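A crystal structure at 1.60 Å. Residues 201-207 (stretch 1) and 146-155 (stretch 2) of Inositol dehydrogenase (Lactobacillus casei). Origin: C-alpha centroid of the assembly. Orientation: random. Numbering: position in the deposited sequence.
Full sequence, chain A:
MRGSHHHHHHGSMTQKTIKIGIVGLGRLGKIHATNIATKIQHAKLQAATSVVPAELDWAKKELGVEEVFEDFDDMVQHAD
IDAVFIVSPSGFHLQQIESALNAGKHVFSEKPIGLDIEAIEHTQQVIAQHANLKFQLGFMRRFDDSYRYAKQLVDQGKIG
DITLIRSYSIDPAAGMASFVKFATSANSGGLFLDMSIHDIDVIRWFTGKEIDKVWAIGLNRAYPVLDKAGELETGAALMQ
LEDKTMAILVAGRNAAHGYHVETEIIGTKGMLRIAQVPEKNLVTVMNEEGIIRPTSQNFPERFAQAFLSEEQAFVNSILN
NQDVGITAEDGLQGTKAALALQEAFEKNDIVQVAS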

# COMPACT_ATOMS: atom_id res chain seq x y z
N ASP A 201 10.05 -12.15 23.37
CA ASP A 201 11.07 -11.16 23.63
C ASP A 201 10.71 -9.76 23.14
O ASP A 201 10.96 -8.76 23.82
CB ASP A 201 12.39 -11.60 23.01
CG ASP A 201 13.52 -10.68 23.37
OD1 ASP A 201 13.91 -10.67 24.57
OD2 ASP A 201 13.99 -9.95 22.48
N VAL A 202 10.09 -9.67 21.96
CA VAL A 202 9.65 -8.39 21.44
C VAL A 202 8.65 -7.71 22.38
O VAL A 202 8.74 -6.51 22.63
CB VAL A 202 9.04 -8.55 20.01
CG1 VAL A 202 7.98 -7.51 19.74
CG2 VAL A 202 10.14 -8.49 18.96
N ILE A 203 7.72 -8.49 22.92
CA ILE A 203 6.74 -7.96 23.85
C ILE A 203 7.41 -7.38 25.10
O ILE A 203 7.16 -6.23 25.50
CB ILE A 203 5.70 -9.03 24.18
CG1 ILE A 203 4.80 -9.24 22.96
CG2 ILE A 203 4.85 -8.63 25.38
CD1 ILE A 203 4.10 -10.58 22.93
N ARG A 204 8.33 -8.16 25.68
CA ARG A 204 9.05 -7.71 26.87
C ARG A 204 9.92 -6.50 26.57
O ARG A 204 9.98 -5.56 27.36
CB ARG A 204 9.89 -8.85 27.45
CG ARG A 204 9.07 -10.06 27.92
CD ARG A 204 9.95 -11.15 28.53
NE ARG A 204 10.63 -10.66 29.73
CZ ARG A 204 11.92 -10.35 29.78
NH1 ARG A 204 12.69 -10.49 28.70
NH2 ARG A 204 12.45 -9.90 30.91
N TRP A 205 10.58 -6.52 25.41
CA TRP A 205 11.48 -5.45 25.00
C TRP A 205 10.72 -4.13 24.84
O TRP A 205 11.15 -3.09 25.36
CB TRP A 205 12.18 -5.85 23.69
CG TRP A 205 13.15 -4.86 23.12
CD1 TRP A 205 14.13 -4.18 23.79
CD2 TRP A 205 13.27 -4.47 21.74
NE1 TRP A 205 14.84 -3.39 22.91
CE2 TRP A 205 14.33 -3.55 21.65
CE3 TRP A 205 12.58 -4.82 20.58
CZ2 TRP A 205 14.71 -2.95 20.44
CZ3 TRP A 205 12.96 -4.23 19.38
CH2 TRP A 205 14.02 -3.31 19.32
N PHE A 206 9.59 -4.16 24.15
CA PHE A 206 8.85 -2.93 23.89
C PHE A 206 8.18 -2.35 25.14
O PHE A 206 8.11 -1.14 25.29
CB PHE A 206 7.79 -3.14 22.79
CG PHE A 206 8.31 -2.93 21.41
CD1 PHE A 206 8.32 -1.66 20.85
CD2 PHE A 206 8.79 -3.99 20.67
CE1 PHE A 206 8.82 -1.46 19.57
CE2 PHE A 206 9.29 -3.80 19.38
CZ PHE A 206 9.30 -2.53 18.83
N THR A 207 7.69 -3.23 26.01
CA THR A 207 6.89 -2.80 27.16
C THR A 207 7.70 -2.58 28.44
O THR A 207 7.40 -1.67 29.21
CB THR A 207 5.75 -3.79 27.48
OG1 THR A 207 6.29 -5.06 27.85
CG2 THR A 207 4.83 -3.96 26.29
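Stretch 2 (146-155) SYRYAKQLVD

Stretch 2 is a helix throughout, residues 146-155, with phi and psi near -63° and -42° and an unbroken ladder of i to i+4 backbone hydrogen bonds, from Ala150 N to Ser146 O (3.1 Å) through Asp155 N to Lys151 O (2.8 Å). It lies beside the helix of stretch 1, running in broadly the same direction: the two N-to-C axes make an angle of 33° and approach to 10.9 Å. The register pairs Tyr147 with Val202, whose CA atoms are 8.9 Å apart, and Lys151 with Phe206, where the CA atoms come to 6.6 Å. No hydrogen bond crosses the interface; its 401 Å² of buried surface rests on packing.

The side of stretch 2 that meets stretch 1 carries Tyr147, Lys151 and Val154, whose CA-to-CB bonds point toward it, with Ala150 set sideways. Steps of three and four residues bring Tyr147, Ala150, Lys151 and Val154 round to the same side of the helix, Ala150 lying to its flank. Among them sits the knob of the contact, Phe206. Its CA-to-CB bond points sideways, but chi1 of -87° (m) and chi2 of -87° carry the ring to the neighbouring helix, where Phe206 CE1 lies 3.5 Å from Lys151 CA. Ala150 offers a single methyl beside the ring, and the ring lies close to its backbone: Phe206 CE1 is 3.9 Å from Ala150 C, and Phe206 CZ is 4.2 Å from Ala150 CB. Val154, with chi1 of 167° (t), brings CG2 to 4.1 Å from Phe206 CD1, near the plane of the ring and at its edge.

Lys151 is bent rather than extended: its chi angles are t, p, t and p, which place its methylenes against two aromatic rings. Lys151 CD lies over the face of Phe206, 4.2 Å from the ring centroid, and Lys151 CE lies over Trp205, 3.8 Å from the centroid of the five-membered ring and only 15° off its normal; both are CH-pi contacts. Lys151 CE also comes 3.4 Å from Trp205 O. The charged end is answered within its own helix, where Lys151 NZ forms a salt bridge with Asp155 OD2 at 3.0 Å and a weak hydrogen bond to Asp155 OD1 at 3.2 Å. Asp155, one turn later with chi1 m, is well placed to receive it. A lysine thus combines a long apolar stem for packing with an ammonium group paired with an exposed Asp155.

Tyr147, chi1 -83° (m) and chi2 -84°, fills the earlier part of the contact. Phe206 CE2 lies 4.0 Å from Tyr147 CD1, at the edge of the tyrosine ring and near its plane, while Tyr147 CE1 touches Val202 CG2 at 3.9 Å. Its hydroxyl is hydrogen-bonded elsewhere in the structure, so the ring can be buried without leaving OH unsatisfied. Trp205, chi1 -180° (t) and chi2 47°, swings its ring to the neighbouring helix, where Trp205 CZ3 is 4.1 Å from Tyr147 CB. The CA-to-CB bond of Arg148 points away, and Arg148 adds only a small contact, its N lying 4.4 Å from Trp205 CH2, at the edge of the indole.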

# COMPACT_ATOMS: atom_id res chain seq x y z
N SER A 146 13.75 -2.07 11.08
CA SER A 146 12.35 -1.68 11.22
C SER A 146 11.87 -1.77 12.67
O SER A 146 11.16 -0.88 13.17
CB SER A 146 11.43 -2.47 10.26
OG SER A 146 11.75 -2.17 8.91
N TYR A 147 12.26 -2.83 13.37
CA TYR A 147 11.94 -2.95 14.79
C TYR A 147 12.57 -1.83 15.60
O TYR A 147 11.93 -1.29 16.51
CB TYR A 147 12.37 -4.31 15.36
CG TYR A 147 11.35 -5.41 15.10
CD1 TYR A 147 10.25 -5.58 15.94
CD2 TYR A 147 11.46 -6.23 13.99
CE1 TYR A 147 9.31 -6.56 15.69
CE2 TYR A 147 10.51 -7.21 13.73
CZ TYR A 147 9.44 -7.37 14.58
OH TYR A 147 8.50 -8.36 14.33
N ARG A 148 13.81 -1.48 15.28
CA ARG A 148 14.50 -0.39 15.99
C ARG A 148 13.83 0.95 15.74
O ARG A 148 13.72 1.76 16.66
CB ARG A 148 15.99 -0.32 15.62
CG ARG A 148 16.80 -1.40 16.33
CD ARG A 148 18.32 -1.20 16.17
NE ARG A 148 18.75 -1.27 14.77
CZ ARG A 148 19.96 -1.65 14.36
NH1 ARG A 148 20.90 -2.02 15.23
NH2 ARG A 148 20.24 -1.67 13.06
N TYR A 149 13.37 1.18 14.52
CA TYR A 149 12.67 2.42 14.18
C TYR A 149 11.38 2.54 15.00
O TYR A 149 11.06 3.61 15.52
CB TYR A 149 12.37 2.48 12.67
CG TYR A 149 11.66 3.75 12.23
CD1 TYR A 149 12.38 4.90 11.89
CD2 TYR A 149 10.27 3.80 12.14
CE1 TYR A 149 11.72 6.06 11.50
CE2 TYR A 149 9.61 4.95 11.75
CZ TYR A 149 10.35 6.07 11.42
OH TYR A 149 9.68 7.21 11.03
N ALA A 150 10.65 1.44 15.13
CA ALA A 150 9.42 1.44 15.92
C ALA A 150 9.70 1.63 17.40
O ALA A 150 8.96 2.32 18.09
CB ALA A 150 8.64 0.14 15.71
N LYS A 151 10.77 1.01 17.89
CA LYS A 151 11.15 1.15 19.29
C LYS A 151 11.46 2.62 19.59
O LYS A 151 11.09 3.14 20.65
CB LYS A 151 12.38 0.29 19.57
CG LYS A 151 12.83 0.30 21.03
CD LYS A 151 11.77 -0.29 21.94
CE LYS A 151 12.37 -0.75 23.29
NZ LYS A 151 13.15 0.34 23.94
N GLN A 152 12.13 3.27 18.65
CA GLN A 152 12.47 4.68 18.79
C GLN A 152 11.22 5.54 18.92
O GLN A 152 11.14 6.39 19.80
CB GLN A 152 13.28 5.09 17.58
CG GLN A 152 13.78 6.51 17.58
CD GLN A 152 14.84 6.70 16.52
OE1 GLN A 152 15.33 5.73 15.93
NE2 GLN A 152 15.20 7.95 16.26
N LEU A 153 10.23 5.32 18.06
CA LEU A 153 8.96 6.03 18.17
C LEU A 153 8.30 5.80 19.53
O LEU A 153 7.80 6.74 20.15
CB LEU A 153 7.99 5.61 17.06
CG LEU A 153 8.41 5.99 15.64
CD1 LEU A 153 7.36 5.53 14.66
CD2 LEU A 153 8.60 7.48 15.58
N VAL A 154 8.31 4.56 19.99
CA VAL A 154 7.72 4.23 21.28
C VAL A 154 8.46 4.93 22.42
O VAL A 154 7.83 5.49 23.32
CB VAL A 154 7.68 2.70 21.50
CG1 VAL A 154 7.38 2.36 22.95
CG2 VAL A 154 6.66 2.05 20.58
N ASP A 155 9.79 4.90 22.38
CA ASP A 155 10.61 5.51 23.43
C ASP A 155 10.43 7.02 23.50
O ASP A 155 10.53 7.62 24.57
CB ASP A 155 12.09 5.17 23.23
CG ASP A 155 12.42 3.74 23.61
OD1 ASP A 155 11.59 3.09 24.27
OD2 ASP A 155 13.52 3.28 23.23